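Local coordinates for putative tetR-family transcriptional regulatory protein (PDB 2DG8) that probably binds DNA through a helix-turn-helix motif and regulates transcription as a dimeric member of the TetR family, at residues Pro8-Arg11 with Glu12-Ala16; Ala39-Pro42 with Leu43-Thr47; Tyr48-Gly52 with Ile53-Leu57; Asp103-Leu106 with Thr107-Tyr111; Glu163-Gly166 with Arg167-Leu171. All blocks are in the same frame, centred on the assembly; numbering follows the deposited sequence.

How the contacts relate
Starting from the N terminus, all five contacts are local turns strung in series; none nests in or crosses another. Contact 1 starts helix 10-25. Contact 2 turns the chain from helix 32-39 into helix 44-49, and contact 3 turns it again from helix 44-49 into the long helix 53-77. These three form one cluster in the DNA-binding domain, where R11 and I14 of contact 1 reach F50 of contact 3 and I14 also meets M46 of contact 2. Contact 4 is a turn inside helix 101-116, near the middle of the chain. Contact 5 starts helix 167-177 at the far end, its centre about 45 Å from that of contact 2. Contacts 4 and 5 both touch the second subunit.

Contact 1 of 5, residues Pro8-Arg11 with Glu12-Ala16; sequences PQRR and ERILA
Q9 O takes the amide of R13 at 3.1 Å (N to O), and with that bond the chain winds into helix 10-25, the first helix of the TetR-type DNA-binding domain. Q9 sits at the N-cap position. The next two carbonyls repeat the i to i+4 pattern: I14 N donates to R10 O, and L15 N to R11 O at 3.1 Å with an N-H...O angle of 157°, the straightest of the three. Among the side chains, Q9 and E12 run side by side in the same direction on an exposed flank, where Q9 CG rests 3.6 Å from E12 OE2. R13 bends at chi3 (-53°), which folds its guanidinium back over the start of the helix. One face of that group lies against R10 CA, 3.7 Å from R13 NH1, and its charge is paired with D7 just upstream. R10 NE and R13 NH2 are 4.6 Å apart, and the D7 carboxylate would probably offset part of the repulsion between these like charges. R11 leaves the helix on another side, its chain extended from CG to NE, to a salt bridge with E59 of helix 53-77 and a hydrogen bond to H49 O. On the buried side, I14 CG1 lies off the oxygen end of the R10 carbonyl, 3.2 Å from R10 O.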
# COMPACT_ATOMS: atom_id res chain seq x y z
N PRO A 8 8.91 -30.63 16.13
CA PRO A 8 7.64 -30.37 15.44
C PRO A 8 7.55 -28.94 14.89
O PRO A 8 6.49 -28.51 14.43
CB PRO A 8 6.60 -30.62 16.53
CG PRO A 8 7.28 -31.59 17.45
CD PRO A 8 8.67 -31.02 17.53
N GLN A 9 8.67 -28.22 14.94
CA GLN A 9 8.73 -26.84 14.47
C GLN A 9 9.35 -26.70 13.08
O GLN A 9 9.76 -25.60 12.69
CB GLN A 9 9.51 -25.98 15.46
CG GLN A 9 8.74 -25.53 16.70
CD GLN A 9 8.02 -26.67 17.41
OE1 GLN A 9 6.98 -27.15 16.95
NE2 GLN A 9 8.57 -27.12 18.54
N ARG A 10 9.42 -27.79 12.32
CA ARG A 10 10.01 -27.71 10.99
C ARG A 10 9.07 -27.00 10.02
O ARG A 10 9.51 -26.26 9.14
CB ARG A 10 10.34 -29.11 10.47
CG ARG A 10 10.92 -29.11 9.07
CD ARG A 10 11.38 -30.50 8.63
NE ARG A 10 12.68 -30.89 9.18
CZ ARG A 10 13.26 -32.06 8.93
NH1 ARG A 10 14.45 -32.33 9.45
NH2 ARG A 10 12.66 -32.95 8.15
N ARG A 11 7.77 -27.22 10.19
CA ARG A 11 6.78 -26.59 9.33
C ARG A 11 6.81 -25.09 9.58
O ARG A 11 6.82 -24.30 8.63
CB ARG A 11 5.39 -27.17 9.62
CG ARG A 11 4.40 -26.99 8.48
CD ARG A 11 3.20 -27.91 8.65
NE ARG A 11 2.29 -27.88 7.50
CZ ARG A 11 1.47 -26.87 7.23
NH1 ARG A 11 0.69 -26.91 6.16
NH2 ARG A 11 1.42 -25.82 8.04
N GLU A 12 6.83 -24.69 10.85
CA GLU A 12 6.88 -23.28 11.23
C GLU A 12 8.13 -22.62 10.65
O GLU A 12 8.09 -21.47 10.20
CB GLU A 12 6.91 -23.12 12.76
CG GLU A 12 5.73 -23.75 13.51
CD GLU A 12 5.77 -23.45 15.01
OE1 GLU A 12 4.84 -23.88 15.73
OE2 GLU A 12 6.72 -22.78 15.47
N ARG A 13 9.23 -23.35 10.67
CA ARG A 13 10.49 -22.82 10.16
C ARG A 13 10.39 -22.60 8.66
O ARG A 13 10.99 -21.66 8.12
CB ARG A 13 11.64 -23.78 10.46
CG ARG A 13 12.91 -23.08 10.91
CD ARG A 13 14.00 -24.08 11.24
NE ARG A 13 13.53 -25.08 12.19
CZ ARG A 13 13.63 -26.39 12.00
NH1 ARG A 13 13.18 -27.24 12.92
NH2 ARG A 13 14.18 -26.86 10.89
N ILE A 14 9.64 -23.45 7.99
CA ILE A 14 9.49 -23.31 6.55
C ILE A 14 8.73 -22.02 6.26
O ILE A 14 9.12 -21.26 5.36
CB ILE A 14 8.74 -24.52 5.95
CG1 ILE A 14 9.66 -25.75 6.00
CG2 ILE A 14 8.32 -24.21 4.51
CD1 ILE A 14 8.99 -27.06 5.63
N LEU A 15 7.68 -21.76 7.04
CA LEU A 15 6.89 -20.55 6.86
C LEU A 15 7.72 -19.29 7.08
O LEU A 15 7.64 -18.34 6.29
CB LEU A 15 5.69 -20.56 7.81
CG LEU A 15 4.61 -21.59 7.48
CD1 LEU A 15 3.54 -21.56 8.54
CD2 LEU A 15 4.01 -21.29 6.11
N ALA A 16 8.53 -19.30 8.13
CA ALA A 16 9.38 -18.16 8.44
C ALA A 16 10.39 -17.90 7.32
O ALA A 16 10.60 -16.75 6.93
CB ALA A 16 10.12 -18.41 9.76

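Contact 2 of 5, residues Ala39-Pro42 with Leu43-Thr47; sequences AGVP and LGSMT
P42 O accepts the amide of S45 at 2.9 Å (O to N), so the backbone that leaves helix 32-39 in extended form at V41 and P42 bends abruptly into the first turn of helix 44-49. The N-H points fairly straight at the oxygen (150°), yet it arrives from above the carbonyl plane, 47° out of it. Just upstream, G40 has positive phi and is the C-prime residue of a Schellman motif: the amide of V41 reaches back to A36 O and closes the preceding helix. The S45 side chain returns over the same turn. Its OG stands anti to the carbonyl carbon (chi1 -57°), which holds it beside the backbone N and near the proline; it makes a weak hydrogen bond to P42 O and lies over one face of the pyrrolidine ring, 3.2 Å from P42 CG. On the inner side V41 and M46 cross at about a right angle. M46 is bent at both chi2 and chi3, and this curl carries its methyl back to the turn, where M46 CE meets V41 CG2 at 3.5 Å. V41 CG2 also touches S45 CB at 3.9 Å, so one methyl rests on both M46 and S45. Helix 10-25 covers this apolar side through R13 against V41 and I14 against M46, while L43 leans outward toward R33. Two short helices joined by such a turn make the helix-turn-helix motif of the TetR family, whose second helix, here 44-49, is probably the one presented to DNA.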
# COMPACT_ATOMS: atom_id res chain seq x y z
N ALA A 39 15.42 -22.54 5.45
CA ALA A 39 14.83 -23.18 6.61
C ALA A 39 15.74 -24.28 7.12
O ALA A 39 15.53 -24.83 8.21
CB ALA A 39 13.46 -23.77 6.25
N GLY A 40 16.77 -24.60 6.34
CA GLY A 40 17.68 -25.66 6.75
C GLY A 40 16.92 -26.96 6.95
O GLY A 40 16.97 -27.56 8.02
N VAL A 41 16.18 -27.36 5.92
CA VAL A 41 15.41 -28.60 5.95
C VAL A 41 15.54 -29.24 4.58
O VAL A 41 15.69 -28.55 3.57
CB VAL A 41 13.90 -28.34 6.23
CG1 VAL A 41 13.74 -27.46 7.46
CG2 VAL A 41 13.23 -27.68 5.02
N PRO A 42 15.49 -30.58 4.51
CA PRO A 42 15.61 -31.20 3.19
C PRO A 42 14.51 -30.75 2.23
O PRO A 42 13.38 -30.46 2.64
CB PRO A 42 15.56 -32.70 3.50
CG PRO A 42 14.82 -32.78 4.81
CD PRO A 42 15.37 -31.59 5.57
N LEU A 43 14.86 -30.67 0.94
CA LEU A 43 13.93 -30.24 -0.10
C LEU A 43 12.58 -30.96 -0.02
O LEU A 43 11.53 -30.35 -0.21
CB LEU A 43 14.57 -30.48 -1.48
CG LEU A 43 13.73 -30.14 -2.72
CD1 LEU A 43 13.50 -28.63 -2.81
CD2 LEU A 43 14.47 -30.62 -3.97
N GLY A 44 12.63 -32.26 0.27
CA GLY A 44 11.40 -33.04 0.35
C GLY A 44 10.42 -32.55 1.41
O GLY A 44 9.21 -32.79 1.29
N SER A 45 10.91 -31.87 2.44
CA SER A 45 10.05 -31.37 3.50
C SER A 45 9.03 -30.36 2.99
O SER A 45 7.98 -30.18 3.59
CB SER A 45 10.88 -30.71 4.61
OG SER A 45 11.83 -31.60 5.14
N MET A 46 9.35 -29.69 1.89
CA MET A 46 8.45 -28.69 1.32
C MET A 46 7.12 -29.32 0.93
O MET A 46 6.06 -28.88 1.38
CB MET A 46 9.10 -28.02 0.10
CG MET A 46 10.33 -27.16 0.41
SD MET A 46 9.99 -25.80 1.58
CE MET A 46 10.65 -26.43 3.00
N THR A 47 7.17 -30.35 0.09
CA THR A 47 5.96 -31.03 -0.37
C THR A 47 5.39 -32.02 0.66
O THR A 47 4.28 -32.53 0.49
CB THR A 47 6.23 -31.77 -1.69
OG1 THR A 47 7.38 -32.61 -1.54
CG2 THR A 47 6.48 -30.76 -2.80

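Contact 3 of 5, residues Tyr48-Gly52 with Ile53-Leu57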
# COMPACT_ATOMS: atom_id res chain seq x y z
N TYR A 48 6.13 -32.29 1.71
CA TYR A 48 5.63 -33.18 2.75
C TYR A 48 4.59 -32.40 3.56
O TYR A 48 3.53 -32.93 3.92
CB TYR A 48 6.76 -33.62 3.68
CG TYR A 48 6.29 -34.51 4.81
CD1 TYR A 48 6.38 -35.89 4.72
CD2 TYR A 48 5.70 -33.96 5.95
CE1 TYR A 48 5.88 -36.72 5.72
CE2 TYR A 48 5.19 -34.77 6.96
CZ TYR A 48 5.29 -36.15 6.84
OH TYR A 48 4.78 -36.95 7.83
N HIS A 49 4.90 -31.14 3.83
CA HIS A 49 4.05 -30.26 4.64
C HIS A 49 3.07 -29.38 3.89
O HIS A 49 2.08 -28.95 4.46
CB HIS A 49 4.93 -29.35 5.50
CG HIS A 49 5.72 -30.09 6.53
ND1 HIS A 49 5.17 -30.55 7.70
CD2 HIS A 49 7.03 -30.46 6.56
CE1 HIS A 49 6.09 -31.18 8.41
NE2 HIS A 49 7.23 -31.13 7.74
N PHE A 50 3.35 -29.10 2.62
CA PHE A 50 2.49 -28.22 1.85
C PHE A 50 2.03 -28.80 0.53
O PHE A 50 2.82 -29.37 -0.23
CB PHE A 50 3.21 -26.89 1.62
CG PHE A 50 3.56 -26.17 2.88
CD1 PHE A 50 2.65 -25.32 3.49
CD2 PHE A 50 4.80 -26.36 3.49
CE1 PHE A 50 2.95 -24.68 4.69
CE2 PHE A 50 5.12 -25.73 4.69
CZ PHE A 50 4.19 -24.88 5.29
N THR A 51 0.74 -28.64 0.24
CA THR A 51 0.15 -29.16 -0.99
C THR A 51 0.67 -28.45 -2.23
O THR A 51 0.63 -28.99 -3.33
CB THR A 51 -1.39 -29.06 -0.96
OG1 THR A 51 -1.78 -27.68 -0.92
CG2 THR A 51 -1.94 -29.77 0.26
N GLY A 52 1.15 -27.22 -2.05
CA GLY A 52 1.65 -26.45 -3.17
C GLY A 52 2.05 -25.06 -2.72
O GLY A 52 1.90 -24.73 -1.54
N ILE A 53 2.53 -24.24 -3.65
CA ILE A 53 2.98 -22.89 -3.33
C ILE A 53 1.87 -21.98 -2.82
O ILE A 53 2.13 -21.09 -2.00
CB ILE A 53 3.65 -22.22 -4.56
CG1 ILE A 53 4.94 -21.53 -4.13
CG2 ILE A 53 2.72 -21.19 -5.19
CD1 ILE A 53 6.09 -22.49 -3.83
N GLU A 54 0.65 -22.19 -3.29
CA GLU A 54 -0.47 -21.36 -2.86
C GLU A 54 -0.76 -21.54 -1.37
O GLU A 54 -0.88 -20.56 -0.65
CB GLU A 54 -1.74 -21.67 -3.65
CG GLU A 54 -2.85 -20.67 -3.36
CD GLU A 54 -4.16 -20.98 -4.06
OE1 GLU A 54 -4.88 -20.02 -4.42
OE2 GLU A 54 -4.47 -22.18 -4.23
N GLN A 55 -0.88 -22.78 -0.92
CA GLN A 55 -1.13 -23.01 0.50
C GLN A 55 0.03 -22.44 1.32
O GLN A 55 -0.17 -21.84 2.37
CB GLN A 55 -1.27 -24.50 0.80
CG GLN A 55 -1.43 -24.77 2.29
CD GLN A 55 -1.43 -26.25 2.60
OE1 GLN A 55 -0.42 -26.93 2.46
NE2 GLN A 55 -2.59 -26.75 3.03
N LEU A 56 1.25 -22.67 0.83
CA LEU A 56 2.46 -22.18 1.49
C LEU A 56 2.36 -20.66 1.62
O LEU A 56 2.52 -20.11 2.71
CB LEU A 56 3.69 -22.59 0.64
CG LEU A 56 5.14 -22.51 1.12
CD1 LEU A 56 5.77 -21.24 0.62
CD2 LEU A 56 5.23 -22.61 2.66
N LEU A 57 2.08 -19.98 0.51
CA LEU A 57 1.96 -18.52 0.53
C LEU A 57 0.82 -18.05 1.42
O LEU A 57 0.95 -17.05 2.14
CB LEU A 57 1.78 -17.97 -0.88
CG LEU A 57 3.01 -18.03 -1.80
CD1 LEU A 57 2.69 -17.36 -3.12
CD2 LEU A 57 4.19 -17.34 -1.13
O HOH W 1 -1.15 -25.32 -2.93
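F50 and L56 make the tight half of this turn: L56 CD2 sits almost squarely over the ring, 3.5 Å from the F50 centroid and 7° off its normal, a CH-pi contact in a buried setting. L56 CG lies anti to the backbone N (chi1 -167°), and from there the methyl can reach over the aromatic face. Polar support comes from Q55, whose extended chain crosses F50 at about a right angle and delivers OE1 to the backbone amide of T51. That bond, T51 N to Q55 OE1, is 3.0 Å long and nearly straight at 160°, although the donor stands above the amide plane of Q55. G52, at the N-cap position, receives L56 N at 3.2 Å on its O, so helix 53-77 starts there. The outer half is looser. T51 is exposed, and its OG1 comes no nearer to Q55 than 3.7 Å, at CB and OE1; a water bridges the turn, 3.2 Å from T51 OG1 and accepting from Q55 N. Among its neighbours, the F50 ring is sandwiched: R11 of helix 10-25 lies over the face opposite L56 in a cation-pi contact, with I14 and L15 of that helix touching the ring as well. L56 presses on I35 of helix 32-39 and T18 of helix 10-25, and I53 on H32, so the turn between helices 44-49 and 53-77 packs against helices 10-25 and 32-39.

Contact 4 of 5, residues Asp103-Leu106 with Thr107-Tyr111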
# COMPACT_ATOMS: atom_id res chain seq x y z
N ASP A 103 8.75 -5.61 7.77
CA ASP A 103 7.30 -5.64 7.89
C ASP A 103 6.64 -4.77 6.81
O ASP A 103 5.62 -5.15 6.22
CB ASP A 103 6.88 -5.21 9.29
CG ASP A 103 7.20 -6.26 10.35
OD1 ASP A 103 7.00 -5.99 11.55
OD2 ASP A 103 7.65 -7.37 9.96
N LEU A 104 7.21 -3.60 6.56
CA LEU A 104 6.67 -2.70 5.54
C LEU A 104 6.72 -3.40 4.18
O LEU A 104 5.76 -3.35 3.42
CB LEU A 104 7.50 -1.41 5.49
CG LEU A 104 7.22 -0.44 4.34
CD1 LEU A 104 5.81 0.14 4.45
CD2 LEU A 104 8.28 0.67 4.37
N VAL A 105 7.85 -4.03 3.87
CA VAL A 105 8.01 -4.73 2.59
C VAL A 105 7.03 -5.92 2.46
O VAL A 105 6.42 -6.10 1.41
CB VAL A 105 9.48 -5.24 2.42
CG1 VAL A 105 9.61 -6.12 1.19
CG2 VAL A 105 10.42 -4.05 2.31
N LEU A 106 6.88 -6.70 3.52
CA LEU A 106 5.97 -7.85 3.49
C LEU A 106 4.53 -7.36 3.33
O LEU A 106 3.72 -7.96 2.62
CB LEU A 106 6.12 -8.70 4.76
CG LEU A 106 7.45 -9.48 4.88
CD1 LEU A 106 7.54 -10.19 6.24
CD2 LEU A 106 7.55 -10.49 3.74
N THR A 107 4.22 -6.25 3.99
CA THR A 107 2.89 -5.68 3.87
C THR A 107 2.65 -5.31 2.41
O THR A 107 1.62 -5.65 1.83
CB THR A 107 2.74 -4.39 4.73
OG1 THR A 107 2.95 -4.70 6.11
CG2 THR A 107 1.35 -3.80 4.58
N GLN A 108 3.60 -4.61 1.80
CA GLN A 108 3.43 -4.21 0.41
C GLN A 108 3.43 -5.40 -0.55
O GLN A 108 2.73 -5.38 -1.56
CB GLN A 108 4.51 -3.19 0.01
CG GLN A 108 4.46 -1.91 0.84
CD GLN A 108 3.10 -1.22 0.80
OE1 GLN A 108 2.62 -0.72 1.81
NE2 GLN A 108 2.48 -1.20 -0.37
N GLU A 109 4.21 -6.43 -0.26
CA GLU A 109 4.23 -7.60 -1.13
C GLU A 109 2.83 -8.20 -1.12
O GLU A 109 2.27 -8.49 -2.18
CB GLU A 109 5.24 -8.65 -0.64
CG GLU A 109 6.69 -8.34 -0.97
CD GLU A 109 7.03 -8.54 -2.45
OE1 GLU A 109 6.20 -9.09 -3.19
OE2 GLU A 109 8.15 -8.16 -2.87
N LEU A 110 2.27 -8.36 0.07
CA LEU A 110 0.94 -8.94 0.19
C LEU A 110 -0.10 -8.15 -0.59
O LEU A 110 -0.92 -8.72 -1.31
CB LEU A 110 0.51 -9.02 1.66
CG LEU A 110 -0.94 -9.48 1.84
CD1 LEU A 110 -1.17 -10.78 1.11
CD2 LEU A 110 -1.25 -9.63 3.32
N TYR A 111 -0.08 -6.83 -0.45
CA TYR A 111 -1.03 -5.97 -1.16
C TYR A 111 -0.94 -6.12 -2.68
O TYR A 111 -1.96 -6.09 -3.36
CB TYR A 111 -0.81 -4.50 -0.77
CG TYR A 111 -1.23 -4.18 0.64
CD1 TYR A 111 -0.93 -2.94 1.21
CD2 TYR A 111 -1.93 -5.10 1.41
CE1 TYR A 111 -1.33 -2.64 2.51
CE2 TYR A 111 -2.32 -4.81 2.70
CZ TYR A 111 -2.02 -3.58 3.25
OH TYR A 111 -2.42 -3.31 4.53
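The flat carbonyl group of D103 is approached from both faces by one residue, T107: its amide N comes from one side at 2.9 Å and its hydroxyl OG1 from the other at 2.7 Å from D103 O. The hydroxyl stands well above the carbonyl plane, 37° out of it, whereas the N-H is tilted less and follows the usual helical course. OG1 gets there because it lies anti to the carbonyl carbon of T107 (chi1 -61°), folded back beside the amide along the preceding turn. One turn further on, the Y111 ring offers a face to T107 O, which lies 3.4 Å above the ring plane and toward its rim. The other i to i+4 bonds of helix 101-116 run regularly, Q108 N to L104 O, E109 N to V105 O at 2.8 Å, and L110 N to L106 O with an N-H...O angle of 167°. Q108 CG, beside its backbone N, lies 3.2 Å from L104 O. A valine in place of T107 would probably leave D103 O gripped by the backbone amide alone, its second donor replaced by a methyl crowding the same oxygen. The D103 carboxylate is held by H67 of helix 53-77, the helix whose F64 packs on L106 and T107. L106 also meets L19, I22 and A23 of helix 10-25, tying this helix to the DNA-binding domain, while W127 of helix 121-135 touches T107 and L110. Across the dimer interface E109 forms a salt bridge to R116 of the second subunit, and Y111 packs on Q108 of that subunit.

Contact 5 of 5, residues Glu163-Gly166 with Arg167-Leu171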
# COMPACT_ATOMS: atom_id res chain seq x y z
N GLU A 163 10.24 12.99 3.86
CA GLU A 163 10.15 13.75 5.10
C GLU A 163 8.79 13.43 5.75
O GLU A 163 7.80 14.11 5.51
CB GLU A 163 10.26 15.24 4.80
CG GLU A 163 11.50 15.63 4.00
CD GLU A 163 11.55 17.11 3.67
OE1 GLU A 163 10.62 17.61 2.99
OE2 GLU A 163 12.52 17.78 4.09
N PRO A 164 8.75 12.39 6.59
CA PRO A 164 7.52 11.96 7.27
C PRO A 164 6.92 13.00 8.19
O PRO A 164 7.64 13.71 8.88
CB PRO A 164 7.95 10.70 8.01
CG PRO A 164 9.37 11.01 8.36
CD PRO A 164 9.90 11.61 7.07
N HIS A 165 5.59 13.09 8.20
CA HIS A 165 4.92 14.05 9.06
C HIS A 165 5.11 13.63 10.52
O HIS A 165 5.51 12.50 10.80
CB HIS A 165 3.42 14.16 8.71
CG HIS A 165 2.61 12.95 9.05
ND1 HIS A 165 2.07 12.12 8.08
CD2 HIS A 165 2.20 12.44 10.24
CE1 HIS A 165 1.38 11.15 8.66
NE2 HIS A 165 1.44 11.33 9.97
N GLY A 166 4.84 14.54 11.45
CA GLY A 166 5.03 14.24 12.86
C GLY A 166 3.81 13.72 13.59
O GLY A 166 2.72 13.65 13.02
N ARG A 167 3.99 13.37 14.86
CA ARG A 167 2.93 12.83 15.70
C ARG A 167 1.74 13.77 15.94
O ARG A 167 0.60 13.32 16.00
CB ARG A 167 3.51 12.38 17.06
CG ARG A 167 2.55 11.59 17.94
CD ARG A 167 3.04 11.54 19.39
NE ARG A 167 2.04 11.00 20.31
CZ ARG A 167 1.76 9.71 20.44
NH1 ARG A 167 0.83 9.29 21.30
NH2 ARG A 167 2.41 8.83 19.70
N ALA A 168 1.99 15.07 16.06
CA ALA A 168 0.89 16.01 16.28
C ALA A 168 -0.11 15.92 15.13
O ALA A 168 -1.32 15.89 15.35
CB ALA A 168 1.42 17.45 16.40
N LEU A 169 0.40 15.88 13.91
CA LEU A 169 -0.45 15.76 12.73
C LEU A 169 -1.16 14.41 12.75
O LEU A 169 -2.33 14.32 12.40
CB LEU A 169 0.41 15.90 11.46
CG LEU A 169 -0.25 15.99 10.08
CD1 LEU A 169 -0.77 14.62 9.67
CD2 LEU A 169 -1.36 17.02 10.11
N THR A 170 -0.46 13.36 13.16
CA THR A 170 -1.06 12.03 13.22
C THR A 170 -2.17 12.02 14.28
O THR A 170 -3.27 11.54 14.04
CB THR A 170 -0.01 10.94 13.59
OG1 THR A 170 0.98 10.83 12.56
CG2 THR A 170 -0.70 9.57 13.75
N LEU A 171 -1.88 12.59 15.44
CA LEU A 171 -2.85 12.61 16.53
C LEU A 171 -4.09 13.42 16.17
O LEU A 171 -5.20 13.04 16.53
CB LEU A 171 -2.19 13.17 17.79
CG LEU A 171 -2.93 12.86 19.09
CD1 LEU A 171 -3.04 11.34 19.29
CD2 LEU A 171 -2.17 13.51 20.24
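H165 and T170 share a short hydrogen bond, 2.7 Å from H165 NE2 to T170 OG1, with the hydroxyl at the edge of the imidazole and in its plane; either atom may be the donor. The same OG1 is hydrogen-bonded to H94 of helix 82-98, so the threonine hydroxyl joins two histidines. At the helix start, G166 O takes the T170 amide at 3.2 Å (O to N). G166 is at the N-cap position, and this bond opens helix 167-177, the last helix of the TetR C-terminal domain. H165 CG lies between its backbone N and carbonyl carbon (chi1 69°), which swings the ring forward over the first turn. There L169 CD1 covers one face in a CH-pi contact, 3.8 Å from the H165 centroid. A leucine in place of H165 would probably rob T170 OG1 of one of its two histidine partners and leave L169 without a ring face to lie on. The H165 carbonyl is taken by R158 of helix 141-159. R167, extended from CG to NE, reaches salt bridges with D91 and E87 of helix 82-98, and R145 of the second subunit packs against H165.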